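Long-range contacts in AGR_L_2016p (Agrobacterium tumefaciens, PDB 2GVH), which probably hydrolyses acyl-CoA thioesters to free acid and coenzyme A, with two hotdog-type thioesterase units in one chain: residues E164-D169 / I216-I221; I210-A215 / I254-H259; R30-V35 / V160-I165; A53-V58 / V91-R96. One frame throughout, in Å; residues are numbered along the deposited sequence.

Contact 1 (E164-D169 / I216-I221); sequences EIVFPD and IEIGEI. With NA (sodium ion), chain D.
A non-hydrogen-bonded antiparallel pair, Ile165 with Ile221, closes the beta pairing where strand 160-165 runs out beside the start of strand 220-231. Their CA atoms lie 4.5 Å apart, and Ile165 CG1 meets Ile221 CG2 at an oblique crossing of the two side chains. One residue on, Val166 N donates to Glu220 O over 3.2 Å, with an N-H...O angle of 151°. Glu220 ends a type I turn that begins at Glu217, and its carboxylate folds back to fasten the turn: OE1 receives Glu217 N at 2.9 Å from above the carboxylate plane. This corner belongs to the second hotdog sheet of the chain, in which 160-165 is an outermost strand within this chain. The branches of Val166 share out the apolar contact. CG1, anti to the backbone N (chi1 176°), faces Ile218, whereas CG2 rests 3.7 Å from Ile216 CG2. Ile218 reaches the departing chain with CD1, which lies 3.4 Å from Val166 O and also near Pro168 N, its side chain crossing the proline at about a right angle. At Pro168 the chain enters a 3-10 segment, which carries Asp169 to the subunit interface. There Asp169 OD2 binds sodium at 2.2 Å, joined by Asp169 OD2 of the second subunit and Asp169 OD2 of the third.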
# COMPACT_ATOMS: atom_id res chain seq x y z
N GLU B 164 -9.18 10.46 -7.64
CA GLU B 164 -8.12 9.52 -7.32
C GLU B 164 -8.35 8.35 -8.26
O GLU B 164 -9.47 8.15 -8.76
CB GLU B 164 -8.19 9.06 -5.86
CG GLU B 164 -7.01 8.16 -5.38
CD GLU B 164 -5.62 8.60 -5.89
OE1 GLU B 164 -5.29 8.32 -7.06
OE2 GLU B 164 -4.87 9.20 -5.11
N ILE B 165 -7.31 7.57 -8.51
CA ILE B 165 -7.47 6.38 -9.32
C ILE B 165 -7.83 5.24 -8.41
O ILE B 165 -7.51 5.28 -7.23
CB ILE B 165 -6.18 6.06 -10.05
CG1 ILE B 165 -6.02 7.04 -11.19
CG2 ILE B 165 -6.21 4.66 -10.62
CD1 ILE B 165 -4.60 7.24 -11.56
N VAL B 166 -8.53 4.25 -8.95
CA VAL B 166 -8.84 3.01 -8.26
C VAL B 166 -7.66 2.03 -8.41
O VAL B 166 -7.29 1.64 -9.52
CB VAL B 166 -10.18 2.38 -8.78
CG1 VAL B 166 -10.48 1.02 -8.12
CG2 VAL B 166 -11.35 3.30 -8.53
N PHE B 167 -7.05 1.65 -7.30
CA PHE B 167 -5.86 0.80 -7.34
C PHE B 167 -6.26 -0.66 -7.22
O PHE B 167 -7.26 -0.98 -6.57
CB PHE B 167 -4.90 1.14 -6.20
CG PHE B 167 -4.28 2.50 -6.30
CD1 PHE B 167 -3.31 2.79 -7.27
CD2 PHE B 167 -4.69 3.51 -5.43
CE1 PHE B 167 -2.74 4.06 -7.36
CE2 PHE B 167 -4.14 4.79 -5.51
CZ PHE B 167 -3.15 5.06 -6.48
N PRO B 168 -5.46 -1.57 -7.80
CA PRO B 168 -5.71 -3.03 -7.64
C PRO B 168 -5.95 -3.44 -6.17
O PRO B 168 -6.85 -4.22 -5.89
CB PRO B 168 -4.41 -3.66 -8.14
CG PRO B 168 -3.84 -2.64 -9.08
CD PRO B 168 -4.26 -1.29 -8.62
N ASP B 169 -5.17 -2.91 -5.23
CA ASP B 169 -5.38 -3.27 -3.82
C ASP B 169 -6.74 -2.89 -3.29
O ASP B 169 -7.22 -3.48 -2.35
CB ASP B 169 -4.29 -2.70 -2.89
CG ASP B 169 -2.97 -3.51 -2.93
OD1 ASP B 169 -2.88 -4.55 -3.63
OD2 ASP B 169 -2.00 -3.09 -2.27
N ILE B 216 -18.03 0.26 -8.58
CA ILE B 216 -16.92 0.98 -9.21
C ILE B 216 -15.88 -0.00 -9.69
O ILE B 216 -15.47 -0.88 -8.94
CB ILE B 216 -16.26 1.95 -8.19
CG1 ILE B 216 -17.26 3.03 -7.81
CG2 ILE B 216 -15.00 2.61 -8.78
CD1 ILE B 216 -16.99 3.65 -6.50
N GLU B 217 -15.43 0.18 -10.94
CA GLU B 217 -14.45 -0.71 -11.56
C GLU B 217 -13.01 -0.21 -11.60
O GLU B 217 -12.73 0.98 -11.53
CB GLU B 217 -14.94 -1.13 -12.94
CG GLU B 217 -15.86 -2.34 -12.84
CD GLU B 217 -16.89 -2.38 -13.92
OE1 GLU B 217 -16.52 -2.18 -15.10
OE2 GLU B 217 -18.07 -2.65 -13.58
N ILE B 218 -12.10 -1.17 -11.70
CA ILE B 218 -10.65 -0.95 -11.66
C ILE B 218 -10.10 0.10 -12.65
O ILE B 218 -9.22 0.89 -12.29
CB ILE B 218 -9.90 -2.34 -11.76
CG1 ILE B 218 -8.41 -2.20 -11.45
CG2 ILE B 218 -10.15 -3.02 -13.12
CD1 ILE B 218 -8.12 -1.65 -10.13
N GLY B 219 -10.62 0.12 -13.88
CA GLY B 219 -10.14 1.10 -14.88
C GLY B 219 -10.74 2.50 -14.77
O GLY B 219 -10.84 3.25 -15.77
N GLU B 220 -11.15 2.87 -13.55
CA GLU B 220 -11.92 4.10 -13.36
C GLU B 220 -11.32 5.02 -12.31
O GLU B 220 -10.54 4.57 -11.42
CB GLU B 220 -13.37 3.78 -12.97
CG GLU B 220 -14.18 2.99 -14.02
CD GLU B 220 -15.62 2.68 -13.61
OE1 GLU B 220 -15.94 2.66 -12.40
OE2 GLU B 220 -16.44 2.45 -14.51
N ILE B 221 -11.68 6.30 -12.41
CA ILE B 221 -11.41 7.21 -11.30
C ILE B 221 -12.65 7.43 -10.47
O ILE B 221 -13.76 7.38 -11.00
CB ILE B 221 -10.82 8.54 -11.76
CG1 ILE B 221 -11.71 9.20 -12.82
CG2 ILE B 221 -9.45 8.32 -12.29
CD1 ILE B 221 -11.67 10.68 -12.76
NA NA D . -0.42 -1.57 -1.95

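Contact 2 (I210-A215 / I254-H259); sequences IDFARA and ITATGH
A chi1 of -75° sets CG of Phe212 anti to its carbonyl carbon, and Thr255, with OG1 placed likewise by a chi1 of -73°, has CG2 anti to its backbone N. The methyl thereby comes in the plane of the phenyl ring, at its edge, with Thr255 CG2 3.9 Å from Phe212 CD1. Ala256 CB approaches the same CD1 obliquely, while Ile210 CG2, from the ring's own segment, lies over one face toward the rim. Thr255 O is the main polar anchor: it accepts Ala213 N at 2.7 Å in a nearly straight bond (174°) and also lies 3.4 Å from Phe212 CA in a CA-H...O contact. Thr255 and Ala256 together face Leu242 in a classic beta bulge of strand 252-264. Farther along, Ile210 CG2 packs on Ala256 CB at 4.0 Å, and Ile210 CG1 lies 3.9 Å from Gly258 CA. Here strand 202-211, outermost within this chain in the second hotdog sheet, gives way to loop. Ile210 and Asp211 pair with a strand of the third subunit, continuing the sheet across the interface, and helix 179-198 packs against Ile210 and Phe212 through Ile183 and against Ala256 through Met186.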
# COMPACT_ATOMS: atom_id res chain seq x y z
N ILE B 210 -25.40 4.83 3.82
CA ILE B 210 -24.88 5.07 2.48
C ILE B 210 -25.35 3.95 1.59
O ILE B 210 -25.08 2.77 1.91
CB ILE B 210 -23.34 5.09 2.46
CG1 ILE B 210 -22.84 6.28 3.27
CG2 ILE B 210 -22.82 5.20 1.02
CD1 ILE B 210 -21.41 6.25 3.51
N ASP B 211 -26.06 4.31 0.51
CA ASP B 211 -26.52 3.38 -0.52
C ASP B 211 -25.70 3.52 -1.78
O ASP B 211 -25.41 4.62 -2.19
CB ASP B 211 -27.99 3.63 -0.86
CG ASP B 211 -28.92 3.26 0.30
OD1 ASP B 211 -28.90 2.09 0.74
OD2 ASP B 211 -29.68 4.14 0.75
N PHE B 212 -25.31 2.39 -2.37
CA PHE B 212 -24.49 2.41 -3.57
C PHE B 212 -25.32 2.13 -4.78
O PHE B 212 -26.00 1.12 -4.80
CB PHE B 212 -23.39 1.36 -3.48
CG PHE B 212 -22.29 1.73 -2.57
CD1 PHE B 212 -21.25 2.52 -3.02
CD2 PHE B 212 -22.27 1.27 -1.25
CE1 PHE B 212 -20.20 2.86 -2.16
CE2 PHE B 212 -21.24 1.61 -0.40
CZ PHE B 212 -20.21 2.41 -0.85
N ALA B 213 -25.25 2.99 -5.79
CA ALA B 213 -26.11 2.81 -6.99
C ALA B 213 -25.50 1.84 -7.97
O ALA B 213 -26.20 1.04 -8.55
CB ALA B 213 -26.43 4.14 -7.67
N ARG B 214 -24.19 1.90 -8.18
CA ARG B 214 -23.50 0.90 -8.99
C ARG B 214 -22.14 0.61 -8.37
O ARG B 214 -21.71 1.31 -7.48
CB ARG B 214 -23.41 1.31 -10.48
CG ARG B 214 -22.41 2.39 -10.79
CD ARG B 214 -22.41 2.77 -12.30
NE ARG B 214 -21.62 1.90 -13.20
CZ ARG B 214 -20.30 1.74 -13.15
NH1 ARG B 214 -19.56 2.37 -12.22
NH2 ARG B 214 -19.70 0.93 -14.02
N ALA B 215 -21.49 -0.44 -8.85
CA ALA B 215 -20.18 -0.81 -8.36
C ALA B 215 -19.15 -0.08 -9.22
O ALA B 215 -19.39 0.18 -10.42
CB ALA B 215 -19.99 -2.31 -8.42
N ILE B 254 -23.17 8.75 -10.96
CA ILE B 254 -23.24 8.97 -9.52
C ILE B 254 -23.26 7.59 -8.88
O ILE B 254 -23.90 6.69 -9.35
CB ILE B 254 -24.46 9.85 -9.14
CG1 ILE B 254 -24.60 10.02 -7.61
CG2 ILE B 254 -25.76 9.33 -9.80
CD1 ILE B 254 -23.70 11.12 -6.99
N THR B 255 -22.50 7.42 -7.82
CA THR B 255 -22.31 6.11 -7.23
C THR B 255 -22.92 6.05 -5.84
O THR B 255 -23.55 5.05 -5.49
CB THR B 255 -20.81 5.79 -7.16
OG1 THR B 255 -20.32 5.51 -8.48
CG2 THR B 255 -20.53 4.60 -6.26
N ALA B 256 -22.73 7.10 -5.05
CA ALA B 256 -23.18 7.14 -3.67
C ALA B 256 -23.24 8.56 -3.14
O ALA B 256 -22.50 9.42 -3.59
CB ALA B 256 -22.23 6.30 -2.76
N THR B 257 -24.13 8.78 -2.18
CA THR B 257 -24.15 10.00 -1.41
C THR B 257 -24.05 9.64 0.07
O THR B 257 -24.72 8.73 0.53
CB THR B 257 -25.44 10.77 -1.66
OG1 THR B 257 -25.56 11.03 -3.08
CG2 THR B 257 -25.47 12.09 -0.88
N GLY B 258 -23.20 10.34 0.81
CA GLY B 258 -23.01 10.07 2.22
C GLY B 258 -23.07 11.34 3.03
O GLY B 258 -22.79 12.43 2.52
N HIS B 259 -23.44 11.22 4.28
CA HIS B 259 -23.39 12.35 5.21
C HIS B 259 -22.55 11.91 6.38
O HIS B 259 -22.85 10.88 7.01
CB HIS B 259 -24.79 12.74 5.65
CG HIS B 259 -25.67 13.15 4.51
ND1 HIS B 259 -25.91 14.48 4.19
CD2 HIS B 259 -26.32 12.41 3.58
CE1 HIS B 259 -26.69 14.53 3.13
NE2 HIS B 259 -26.96 13.29 2.74

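Contact 3 (R30-V35 / V160-I165); sequences RLIDIV and VTMVEI
Arg30 O and Val163 N join the outermost strands, within this chain, of its two hotdog sheets. The strands cross at 83° with their axes 4.8 Å apart, so they touch at a crossing point and do not run on as one sheet. Val163 N donates to Arg30 O over 2.9 Å, nearly straight at 171°, and Met162 CA adds a CA-H...O contact to that oxygen. Packing is close at this point, with Val163 CG2 3.6 Å from Arg30 O. The buried, apolar part lies among Ile32, Val160 and Met162, the last a selenomethionine. Met162 has CG between its backbone N and carbonyl carbon (chi1 77°), and its chain, bent again at chi3, meets Ile32 at about a right angle with SE 4.0 Å from Ile32 CB. Val160 CG1 approaches Ile32 CD1 at 4.2 Å. Tyr185 and Ala189 of helix 179-198 also pack on Met162. Around Leu31 the surroundings turn polar: its CG is 3.8 Å from Val163 O, and CD1 lies beside Glu164 OE2, an oxygen salt-bridged to Arg57. Arg30 and Thr161 form the partly exposed side. Arg30 gives NE to a salt bridge with Glu92, and its methylenes skirt the crossing strand, with Arg30 CD 3.8 Å from Thr161 O.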
# COMPACT_ATOMS: atom_id res chain seq x y z
N ARG B 30 -8.02 17.89 -9.62
CA ARG B 30 -7.41 18.03 -8.31
C ARG B 30 -7.33 16.71 -7.59
O ARG B 30 -8.27 15.95 -7.63
CB ARG B 30 -8.16 19.08 -7.50
CG ARG B 30 -8.64 20.21 -8.42
CD ARG B 30 -9.66 21.15 -7.78
NE ARG B 30 -8.98 22.37 -7.39
CZ ARG B 30 -8.93 23.45 -8.14
NH1 ARG B 30 -9.55 23.46 -9.31
NH2 ARG B 30 -8.26 24.51 -7.73
N LEU B 31 -6.20 16.45 -6.94
CA LEU B 31 -5.97 15.24 -6.16
C LEU B 31 -5.42 15.67 -4.80
O LEU B 31 -4.48 16.45 -4.74
CB LEU B 31 -4.90 14.39 -6.84
CG LEU B 31 -4.56 12.99 -6.35
CD1 LEU B 31 -4.14 12.15 -7.54
CD2 LEU B 31 -3.47 12.96 -5.25
N ILE B 32 -5.98 15.16 -3.72
CA ILE B 32 -5.70 15.70 -2.42
C ILE B 32 -5.22 14.61 -1.49
O ILE B 32 -5.85 13.57 -1.40
CB ILE B 32 -6.92 16.45 -1.83
CG1 ILE B 32 -7.09 17.77 -2.56
CG2 ILE B 32 -6.64 16.79 -0.42
CD1 ILE B 32 -8.34 18.55 -2.26
N ASP B 33 -4.10 14.86 -0.83
CA ASP B 33 -3.60 13.94 0.18
C ASP B 33 -3.39 14.63 1.52
O ASP B 33 -2.98 15.77 1.57
CB ASP B 33 -2.30 13.33 -0.28
CG ASP B 33 -1.92 12.07 0.52
OD1 ASP B 33 -2.78 11.53 1.27
OD2 ASP B 33 -0.75 11.63 0.41
N ILE B 34 -3.67 13.95 2.60
CA ILE B 34 -3.45 14.50 3.93
C ILE B 34 -2.18 14.00 4.55
O ILE B 34 -1.97 12.81 4.56
CB ILE B 34 -4.55 14.11 4.87
CG1 ILE B 34 -5.86 14.62 4.33
CG2 ILE B 34 -4.31 14.69 6.27
CD1 ILE B 34 -6.91 13.61 4.52
N VAL B 35 -1.35 14.89 5.08
CA VAL B 35 -0.22 14.47 5.94
C VAL B 35 -0.57 14.87 7.37
O VAL B 35 -0.66 16.06 7.66
CB VAL B 35 1.10 15.17 5.52
CG1 VAL B 35 2.23 14.81 6.45
CG2 VAL B 35 1.47 14.84 4.12
N VAL B 160 -15.40 21.16 -2.22
CA VAL B 160 -14.27 20.34 -2.65
C VAL B 160 -14.67 19.34 -3.74
O VAL B 160 -15.61 18.57 -3.52
CB VAL B 160 -13.76 19.44 -1.46
CG1 VAL B 160 -12.51 18.82 -1.84
CG2 VAL B 160 -13.54 20.26 -0.20
N THR B 161 -13.94 19.30 -4.85
CA THR B 161 -14.11 18.29 -5.91
C THR B 161 -12.77 17.61 -6.11
O THR B 161 -11.84 18.24 -6.57
CB THR B 161 -14.45 18.96 -7.26
OG1 THR B 161 -15.68 19.67 -7.13
CG2 THR B 161 -14.50 17.93 -8.45
N MSE B 162 -12.62 16.33 -5.75
CA MSE B 162 -11.30 15.69 -5.85
C MSE B 162 -11.37 14.31 -6.48
O MSE B 162 -12.37 13.61 -6.31
CB MSE B 162 -10.63 15.64 -4.49
CG MSE B 162 -11.19 14.54 -3.56
SE MSE B 162 -10.47 14.70 -1.66
CE MSE B 162 -11.42 15.99 -1.40
N VAL B 163 -10.33 13.93 -7.21
CA VAL B 163 -10.28 12.60 -7.85
C VAL B 163 -9.14 11.74 -7.31
O VAL B 163 -8.25 12.21 -6.63
CB VAL B 163 -10.17 12.69 -9.40
CG1 VAL B 163 -11.17 13.64 -9.98
CG2 VAL B 163 -8.80 13.11 -9.78
N GLU B 164 -9.18 10.46 -7.64
CA GLU B 164 -8.12 9.52 -7.32
C GLU B 164 -8.35 8.35 -8.26
O GLU B 164 -9.47 8.15 -8.76
CB GLU B 164 -8.19 9.06 -5.86
CG GLU B 164 -7.01 8.16 -5.38
CD GLU B 164 -5.62 8.60 -5.89
OE1 GLU B 164 -5.29 8.32 -7.06
OE2 GLU B 164 -4.87 9.20 -5.11
N ILE B 165 -7.31 7.57 -8.51
CA ILE B 165 -7.47 6.38 -9.32
C ILE B 165 -7.83 5.24 -8.41
O ILE B 165 -7.51 5.28 -7.23
CB ILE B 165 -6.18 6.06 -10.05
CG1 ILE B 165 -6.02 7.04 -11.19
CG2 ILE B 165 -6.21 4.66 -10.62
CD1 ILE B 165 -4.60 7.24 -11.56

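Contact 4 (A53-V58 / V91-R96); sequences ALMDRV and VEFTAR
The shortest hydrogen bond within the two segments, Arg57 N to Ala53 O at 2.7 Å, belongs to helix 49-67 and winds the turn from which Leu54, Met55 and Val58 meet Phe93 and Ala95. No hydrogen bond crosses from helix to strand. This is the hotdog arrangement itself, a central helix held against a curved antiparallel sheet, with the axes of the two short segments 7.9 Å apart and their directions 40° from parallel. Phe93 points toward the helix and is met by three helix residues. Leu54 sits over one face in a CH-pi contact, its CB 3.8 Å from the centroid of the Phe93 ring, and Leu54 CD1 meets ring atom CE1 as well. Met55, a selenomethionine, comes in plane at the edge instead, with CG 3.6 Å from Phe93 CD2. At the root of the ring, Val58 CG1 lies 3.6 Å from Phe93 CB; a chi1 of 51° puts that methyl between the valine's backbone N and carbonyl carbon. On the sheet side, Met111 of strand 104-115 also touches Phe93, and Val107 touches Ala95. Ala95 meets the last residue of the helical segment: its CB lies 3.8 Å from Val58 CG2 and 3.5 Å from Val58 O.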
# COMPACT_ATOMS: atom_id res chain seq x y z
N ALA B 53 5.66 11.62 -7.33
CA ALA B 53 4.72 10.63 -7.88
C ALA B 53 3.27 11.14 -8.01
O ALA B 53 2.62 10.91 -9.02
CB ALA B 53 4.79 9.35 -7.02
N LEU B 54 2.80 11.88 -7.02
CA LEU B 54 1.44 12.38 -6.99
C LEU B 54 1.27 13.46 -8.00
O LEU B 54 0.22 13.52 -8.65
CB LEU B 54 1.01 12.88 -5.61
CG LEU B 54 0.75 11.84 -4.54
CD1 LEU B 54 -0.04 12.38 -3.36
CD2 LEU B 54 -0.00 10.73 -5.11
N MSE B 55 2.28 14.30 -8.15
CA MSE B 55 2.24 15.28 -9.23
C MSE B 55 2.10 14.58 -10.58
O MSE B 55 1.34 15.02 -11.44
CB MSE B 55 3.48 16.15 -9.20
CG MSE B 55 3.60 17.00 -7.95
SE MSE B 55 5.26 18.10 -7.90
CE MSE B 55 4.68 19.48 -9.07
N ASP B 56 2.82 13.49 -10.79
CA ASP B 56 2.70 12.81 -12.05
C ASP B 56 1.33 12.15 -12.14
O ASP B 56 0.69 12.21 -13.19
CB ASP B 56 3.87 11.87 -12.27
CG ASP B 56 3.63 10.87 -13.39
OD1 ASP B 56 3.95 11.19 -14.55
OD2 ASP B 56 3.16 9.75 -13.07
N ARG B 57 0.88 11.51 -11.04
CA ARG B 57 -0.46 10.85 -11.11
C ARG B 57 -1.57 11.81 -11.59
O ARG B 57 -2.35 11.49 -12.49
CB ARG B 57 -0.83 10.17 -9.81
CG ARG B 57 -1.84 9.00 -9.97
CD ARG B 57 -2.39 8.52 -8.61
NE ARG B 57 -1.31 8.06 -7.79
CZ ARG B 57 -1.28 8.11 -6.47
NH1 ARG B 57 -2.29 8.59 -5.76
NH2 ARG B 57 -0.21 7.65 -5.84
N VAL B 58 -1.62 13.01 -11.03
CA VAL B 58 -2.73 13.89 -11.38
C VAL B 58 -2.52 14.47 -12.79
O VAL B 58 -3.47 14.83 -13.49
CB VAL B 58 -2.93 14.98 -10.32
CG1 VAL B 58 -1.60 15.72 -10.01
CG2 VAL B 58 -4.04 15.93 -10.72
N VAL B 91 -2.72 18.56 1.33
CA VAL B 91 -1.89 18.84 0.15
C VAL B 91 -2.65 18.64 -1.13
O VAL B 91 -3.18 17.57 -1.38
CB VAL B 91 -0.59 17.98 0.17
CG1 VAL B 91 0.37 18.45 -0.84
CG2 VAL B 91 0.06 18.18 1.50
N GLU B 92 -2.73 19.68 -1.92
CA GLU B 92 -3.54 19.62 -3.12
C GLU B 92 -2.70 19.64 -4.37
O GLU B 92 -1.89 20.51 -4.54
CB GLU B 92 -4.51 20.79 -3.17
CG GLU B 92 -5.60 20.61 -4.21
CD GLU B 92 -6.56 21.79 -4.33
OE1 GLU B 92 -6.47 22.74 -3.55
OE2 GLU B 92 -7.41 21.78 -5.24
N PHE B 93 -2.93 18.67 -5.25
CA PHE B 93 -2.24 18.62 -6.52
C PHE B 93 -3.23 18.97 -7.64
O PHE B 93 -4.23 18.28 -7.84
CB PHE B 93 -1.65 17.24 -6.72
CG PHE B 93 -0.71 16.81 -5.63
CD1 PHE B 93 -1.19 16.40 -4.40
CD2 PHE B 93 0.65 16.81 -5.83
CE1 PHE B 93 -0.33 16.01 -3.38
CE2 PHE B 93 1.52 16.43 -4.83
CZ PHE B 93 1.03 16.01 -3.59
N THR B 94 -2.94 20.01 -8.37
CA THR B 94 -3.85 20.46 -9.47
C THR B 94 -3.13 20.33 -10.79
O THR B 94 -1.95 20.63 -10.86
CB THR B 94 -4.21 21.93 -9.38
OG1 THR B 94 -2.99 22.63 -9.18
CG2 THR B 94 -5.06 22.25 -8.22
N ALA B 95 -3.84 19.87 -11.82
CA ALA B 95 -3.27 19.74 -13.14
C ALA B 95 -4.17 20.40 -14.20
O ALA B 95 -5.40 20.28 -14.15
CB ALA B 95 -3.06 18.31 -13.48
N ARG B 96 -3.52 21.07 -15.16
CA ARG B 96 -4.17 21.65 -16.35
C ARG B 96 -3.36 21.33 -17.57
O ARG B 96 -2.15 21.53 -17.59
CB ARG B 96 -4.20 23.18 -16.29
CG ARG B 96 -5.11 23.83 -15.31
CD ARG B 96 -4.64 25.27 -14.93
NE ARG B 96 -5.22 25.62 -13.60

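How the contacts relate
Contacts 3 and 4 are buried, with contact 3 almost at the centre of the chain; contacts 1 and 2 are only partly buried, and they alone touch the third subunit. Contact 4 is apolar side-chain packing of helix on sheet inside the first hotdog unit, without a hydrogen bond between the segments, whereas the other three each place one backbone hydrogen bond there. Contacts 1 and 3 share Glu164 and Ile165 on strand 160-165, one pairing it within its own sheet, the other crossing it with the sheet of the first unit. Salt bridges tie in contact 4: Arg57 to the shared Glu164, and Glu92 to Arg30 of contact 3. Contact 2 lies toward the far margin of the second sheet and meets contact 1 through Thr255 and Ile216.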